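Local coordinates for ABC transporter substrate-binding protein (Staphylococcus aureus subsp. aureus NCTC 8325, PDB 3UN6), which binds zinc and probably serves as the substrate-binding component of an ABC-type import system, its physiological ligand being unsettled, at residues M52-L57 with L67-F72; N129-N134 with Y138-P143. One frame throughout, in Å; residues are numbered along the deposited sequence.

Interactions 1 and 2 lie on opposite sides of the chain's centre, their own centres 37 Å apart and their nearest atoms about 11 Å apart, without touching. Along the chain they come in series: 52-57 meets 67-72 before 129-134 meets 138-143. Each belongs to a different sheet. Interaction 1 packs helix 48-58 against the edge strand 66-71 of the five-stranded sheet, whereas interaction 2 folds the loop that follows strand 112-122 back onto strand 138-142 of the six-stranded one. This separation is consistent with the two-lobed build of periplasmic-binding-protein relatives, with one contact in each lobe. Both lie away from the zinc ligands H46, C220 and C221.

Interaction 1 of 2, residues M52-L57 with L67-F72; sequences MTKKLL and LELVKF. With PO4 (phosphate ion), chain D.
The ammonium of K54 donates to the backbone carbonyl of L67, with NZ 2.6 Å from O and nearly along the C=O axis (C=O...N angle 160°). To get there the lysine leaves the helix with CG anti to its own N (chi1 -179°) and then bends at chi2, bringing CE to 3.4 Å from L67 O. The aliphatic root packs as well, K54 CB lying 4.0 Å from CD1 of L69. L67 fills the rest of the contact: its CB meets CD2 of L57 at 3.8 Å, and its CD2 meets CG2 of T53 at 4.0 Å, crossing that side chain at about a right angle. T53 CG2 stands anti to the backbone N, facing L67, while OG1 hydrogen-bonds to N49 O. Farther along the strand, K71 NZ hydrogen-bonds to O3 of a phosphate ion at 3.0 Å; the ion, probably from the crystallisation liquor, is also bonded by K266. The short helix and strand axes come within 9.4 Å at closest, at 153°, as in a beta-alpha-beta crossover: helix 48-58 connects strand 36-41 to its parallel neighbour 66-71. Helix 234-250 packs on M52, T53 and L56, and helix 254-264 on M52 and K55.

Interaction 2 of 2, residues N129-N134 with Y138-P143; sequences NEFNNN and YHFGIP
The ring of F131 presents its edge to one face of Y138 in a T-shaped pair, with centroids 4.9 Å apart and planes at 71°. The touching atom is CD1 of F131, which stands 3.6 Å above the tyrosine plane and over its centre; its nearest carbon there is Y138 CD2, at 3.7 Å. Seen from the phenylalanine, Y138 CG lies in the ring plane, at the edge. At the edge of the Y138 ring, near its plane, lies N132 O, 3.3 Å from Y138 CE2. F131 also reaches a second aromatic, its CE1 lying 3.9 Å from CZ of F140. F131 CE1 sits at the edge of the F140 ring, near its plane, and the two side chains come from opposite directions. F131 thus touches the rings of both Y138 and F140. F140 in turn meets the ring of F167, and Y138 that of H166, roughly perpendicular to it.

The far end of Y138 is held by the loop backbone. N132 N donates to Y138 OH at 2.9 Å, with an N-H...O angle of 156°. The tyrosine's CG is anti to its carbonyl carbon (chi1 -57°), and from there the ring extends to place OH beside the peptide that follows F131. N132 then turns the chain: its OD1 accepts from N134 N at 2.9 Å, forming an Asx turn, although the donor is tilted from the carbonyl plane.

Chemically, the contact joins ring packing to a directed N-H...O bond. The edge-to-face geometry directs the weakly positive hydrogen at CD1 of F131 into the pi cloud of Y138, while the phenol oxygen accepts a main-chain N-H. One face and the hydroxyl of the tyrosine thereby engage the consecutive residues F131 and N132, which helps set where the loop lies against strand 138-142; N133 OD1, bonded to K163 N, is a further tie.

Interaction 1 of 2, residues M52-L57 with L67-F72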
# COMPACT_ATOMS: atom_id res chain seq x y z
N MSE A 52 -4.44 7.26 -12.22
CA MSE A 52 -3.73 7.91 -13.32
C MSE A 52 -3.78 7.04 -14.58
O MSE A 52 -4.00 7.56 -15.68
CB MSE A 52 -2.28 8.20 -12.96
CG MSE A 52 -1.55 8.87 -14.03
SE MSE A 52 -2.22 10.71 -14.38
CE MSE A 52 -1.62 10.83 -16.21
N THR A 53 -3.58 5.73 -14.41
CA THR A 53 -3.61 4.79 -15.55
C THR A 53 -4.94 4.88 -16.28
O THR A 53 -4.98 4.95 -17.50
CB THR A 53 -3.32 3.34 -15.08
OG1 THR A 53 -2.07 3.31 -14.40
CG2 THR A 53 -3.28 2.39 -16.26
N LYS A 54 -6.02 4.88 -15.50
CA LYS A 54 -7.37 5.03 -15.98
C LYS A 54 -7.53 6.35 -16.77
O LYS A 54 -8.08 6.35 -17.87
CB LYS A 54 -8.33 5.02 -14.78
CG LYS A 54 -9.81 5.15 -15.09
CD LYS A 54 -10.31 4.00 -15.87
CE LYS A 54 -11.80 4.08 -15.99
NZ LYS A 54 -12.28 3.06 -16.93
N LYS A 55 -6.99 7.45 -16.24
CA LYS A 55 -7.10 8.72 -16.93
C LYS A 55 -6.34 8.68 -18.26
O LYS A 55 -6.82 9.16 -19.28
CB LYS A 55 -6.60 9.87 -16.07
CG LYS A 55 -6.80 11.21 -16.76
CD LYS A 55 -6.19 12.38 -16.00
CE LYS A 55 -6.43 13.69 -16.79
NZ LYS A 55 -5.71 14.84 -16.18
N LEU A 56 -5.14 8.11 -18.24
CA LEU A 56 -4.34 8.00 -19.45
C LEU A 56 -5.05 7.14 -20.52
O LEU A 56 -5.09 7.51 -21.71
CB LEU A 56 -2.96 7.44 -19.08
CG LEU A 56 -1.88 7.16 -20.10
CD1 LEU A 56 -1.68 8.29 -21.11
CD2 LEU A 56 -0.59 6.87 -19.34
N LEU A 57 -5.61 6.01 -20.11
CA LEU A 57 -6.31 5.11 -21.02
C LEU A 57 -7.48 5.81 -21.71
O LEU A 57 -7.77 5.52 -22.87
CB LEU A 57 -6.77 3.85 -20.28
CG LEU A 57 -7.37 2.68 -21.08
CD1 LEU A 57 -6.35 2.04 -22.05
CD2 LEU A 57 -7.86 1.66 -20.11
N LEU A 67 -10.48 -0.74 -18.40
CA LEU A 67 -10.04 -0.85 -17.04
C LEU A 67 -11.18 -0.48 -16.11
O LEU A 67 -11.71 0.64 -16.15
CB LEU A 67 -8.83 0.07 -16.81
CG LEU A 67 -8.17 0.11 -15.43
CD1 LEU A 67 -7.77 -1.29 -14.96
CD2 LEU A 67 -6.98 1.04 -15.47
N GLU A 68 -11.60 -1.45 -15.29
CA GLU A 68 -12.64 -1.21 -14.31
C GLU A 68 -11.97 -1.25 -12.95
O GLU A 68 -11.34 -2.26 -12.59
CB GLU A 68 -13.76 -2.26 -14.39
CG GLU A 68 -14.72 -2.20 -13.19
CD GLU A 68 -15.97 -3.04 -13.36
OE1 GLU A 68 -16.66 -3.28 -12.34
OE2 GLU A 68 -16.28 -3.47 -14.50
N LEU A 69 -12.08 -0.15 -12.20
CA LEU A 69 -11.50 -0.06 -10.88
C LEU A 69 -12.58 -0.37 -9.83
O LEU A 69 -13.59 0.32 -9.74
CB LEU A 69 -10.91 1.32 -10.66
CG LEU A 69 -9.81 1.76 -11.63
CD1 LEU A 69 -9.43 3.21 -11.33
CD2 LEU A 69 -8.58 0.86 -11.54
N VAL A 70 -12.34 -1.40 -9.03
CA VAL A 70 -13.32 -1.88 -8.05
C VAL A 70 -12.82 -1.54 -6.62
O VAL A 70 -11.77 -2.04 -6.18
CB VAL A 70 -13.51 -3.41 -8.22
CG1 VAL A 70 -14.58 -3.95 -7.27
CG2 VAL A 70 -13.85 -3.74 -9.68
N LYS A 71 -13.58 -0.70 -5.91
CA LYS A 71 -13.20 -0.21 -4.58
C LYS A 71 -13.63 -1.08 -3.40
O LYS A 71 -14.76 -1.55 -3.34
CB LYS A 71 -13.77 1.19 -4.35
CG LYS A 71 -13.29 1.83 -3.07
CD LYS A 71 -13.81 3.24 -2.85
CE LYS A 71 -15.26 3.23 -2.43
NZ LYS A 71 -15.69 4.60 -2.08
N PHE A 72 -12.72 -1.21 -2.43
CA PHE A 72 -12.94 -1.98 -1.21
C PHE A 72 -12.62 -1.09 -0.02
O PHE A 72 -11.87 -0.14 -0.16
CB PHE A 72 -12.05 -3.22 -1.21
CG PHE A 72 -12.44 -4.23 -2.25
CD1 PHE A 72 -11.85 -4.21 -3.51
CD2 PHE A 72 -13.43 -5.16 -1.99
CE1 PHE A 72 -12.23 -5.11 -4.50
CE2 PHE A 72 -13.82 -6.07 -2.96
CZ PHE A 72 -13.21 -6.04 -4.24
P PO4 D . -19.36 5.41 -2.17
O1 PO4 D . -19.40 6.72 -1.42
O2 PO4 D . -18.70 5.62 -3.51
O3 PO4 D . -18.57 4.39 -1.39
O4 PO4 D . -20.78 4.94 -2.39

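Interaction 2 of 2, residues N129-N134 with Y138-P143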
# COMPACT_ATOMS: atom_id res chain seq x y z
N ASN A 129 9.00 10.39 23.29
CA ASN A 129 9.61 10.13 24.60
C ASN A 129 8.60 9.63 25.62
O ASN A 129 8.96 9.25 26.72
CB ASN A 129 10.25 11.40 25.15
CG ASN A 129 11.32 11.97 24.24
OD1 ASN A 129 11.53 13.18 24.20
ND2 ASN A 129 11.98 11.10 23.48
N GLU A 130 7.33 9.65 25.26
CA GLU A 130 6.25 9.22 26.14
C GLU A 130 6.39 7.71 26.35
O GLU A 130 6.18 7.20 27.44
CB GLU A 130 4.88 9.48 25.50
CG GLU A 130 3.88 10.18 26.40
CD GLU A 130 4.13 11.69 26.45
OE1 GLU A 130 4.55 12.25 25.42
OE2 GLU A 130 3.89 12.31 27.51
N PHE A 131 6.75 7.01 25.27
CA PHE A 131 6.84 5.55 25.30
C PHE A 131 7.94 5.01 26.22
O PHE A 131 9.10 5.42 26.14
CB PHE A 131 7.02 5.01 23.88
CG PHE A 131 5.88 5.35 22.95
CD1 PHE A 131 4.74 4.56 22.92
CD2 PHE A 131 5.94 6.46 22.13
CE1 PHE A 131 3.68 4.87 22.07
CE2 PHE A 131 4.89 6.78 21.27
CZ PHE A 131 3.76 5.98 21.24
N ASN A 132 7.55 4.08 27.09
CA ASN A 132 8.48 3.47 28.04
C ASN A 132 8.05 2.05 28.40
O ASN A 132 6.98 1.60 28.00
CB ASN A 132 8.56 4.34 29.29
CG ASN A 132 7.21 4.48 29.99
OD1 ASN A 132 6.63 3.51 30.46
ND2 ASN A 132 6.73 5.72 30.08
N ASN A 133 8.89 1.35 29.17
CA ASN A 133 8.61 -0.03 29.60
C ASN A 133 8.00 -0.11 30.99
O ASN A 133 7.73 -1.20 31.49
CB ASN A 133 9.92 -0.81 29.65
CG ASN A 133 10.54 -0.94 28.31
OD1 ASN A 133 9.90 -1.40 27.36
ND2 ASN A 133 11.81 -0.56 28.20
N ASN A 134 7.77 1.07 31.57
CA ASN A 134 7.33 1.21 32.96
C ASN A 134 5.88 0.88 33.26
O ASN A 134 5.58 0.33 34.31
CB ASN A 134 7.62 2.65 33.42
CG ASN A 134 9.02 3.14 33.01
OD1 ASN A 134 9.90 2.34 32.66
ND2 ASN A 134 9.23 4.46 33.04
N TYR A 138 1.02 -0.51 24.99
CA TYR A 138 0.51 0.45 24.03
C TYR A 138 -0.24 -0.29 22.93
O TYR A 138 0.19 -1.35 22.47
CB TYR A 138 1.66 1.28 23.46
CG TYR A 138 2.47 1.99 24.54
CD1 TYR A 138 1.95 3.09 25.21
CD2 TYR A 138 3.74 1.55 24.89
CE1 TYR A 138 2.68 3.73 26.21
CE2 TYR A 138 4.48 2.19 25.88
CZ TYR A 138 3.95 3.28 26.53
OH TYR A 138 4.68 3.92 27.51
N HIS A 139 -1.37 0.26 22.50
CA HIS A 139 -2.20 -0.39 21.48
C HIS A 139 -2.21 0.33 20.14
O HIS A 139 -2.60 1.50 20.03
CB HIS A 139 -3.60 -0.60 22.03
CG HIS A 139 -3.62 -1.51 23.22
ND1 HIS A 139 -3.85 -2.86 23.12
CD2 HIS A 139 -3.37 -1.26 24.53
CE1 HIS A 139 -3.77 -3.41 24.32
NE2 HIS A 139 -3.49 -2.46 25.19
N PHE A 140 -1.77 -0.39 19.12
CA PHE A 140 -1.68 0.15 17.78
C PHE A 140 -2.60 -0.50 16.76
O PHE A 140 -2.66 -1.71 16.64
CB PHE A 140 -0.23 0.06 17.28
CG PHE A 140 0.67 1.11 17.86
CD1 PHE A 140 0.71 2.37 17.30
CD2 PHE A 140 1.45 0.84 18.98
CE1 PHE A 140 1.54 3.36 17.84
CE2 PHE A 140 2.26 1.83 19.52
CZ PHE A 140 2.30 3.08 18.95
N GLY A 141 -3.31 0.35 16.01
CA GLY A 141 -4.15 -0.12 14.92
C GLY A 141 -3.24 -0.35 13.72
O GLY A 141 -2.30 0.43 13.50
N ILE A 142 -3.44 -1.45 13.00
CA ILE A 142 -2.71 -1.73 11.74
C ILE A 142 -3.75 -2.20 10.73
O ILE A 142 -4.82 -2.67 11.11
CB ILE A 142 -1.54 -2.78 11.91
CG1 ILE A 142 -2.05 -4.06 12.60
CG2 ILE A 142 -0.41 -2.16 12.70
CD1 ILE A 142 -1.05 -5.24 12.66
N PRO A 143 -3.46 -2.05 9.43
CA PRO A 143 -4.48 -2.46 8.44
C PRO A 143 -4.68 -3.98 8.28
O PRO A 143 -5.75 -4.44 7.88
CB PRO A 143 -3.98 -1.83 7.13
CG PRO A 143 -2.81 -0.99 7.49
CD PRO A 143 -2.29 -1.43 8.80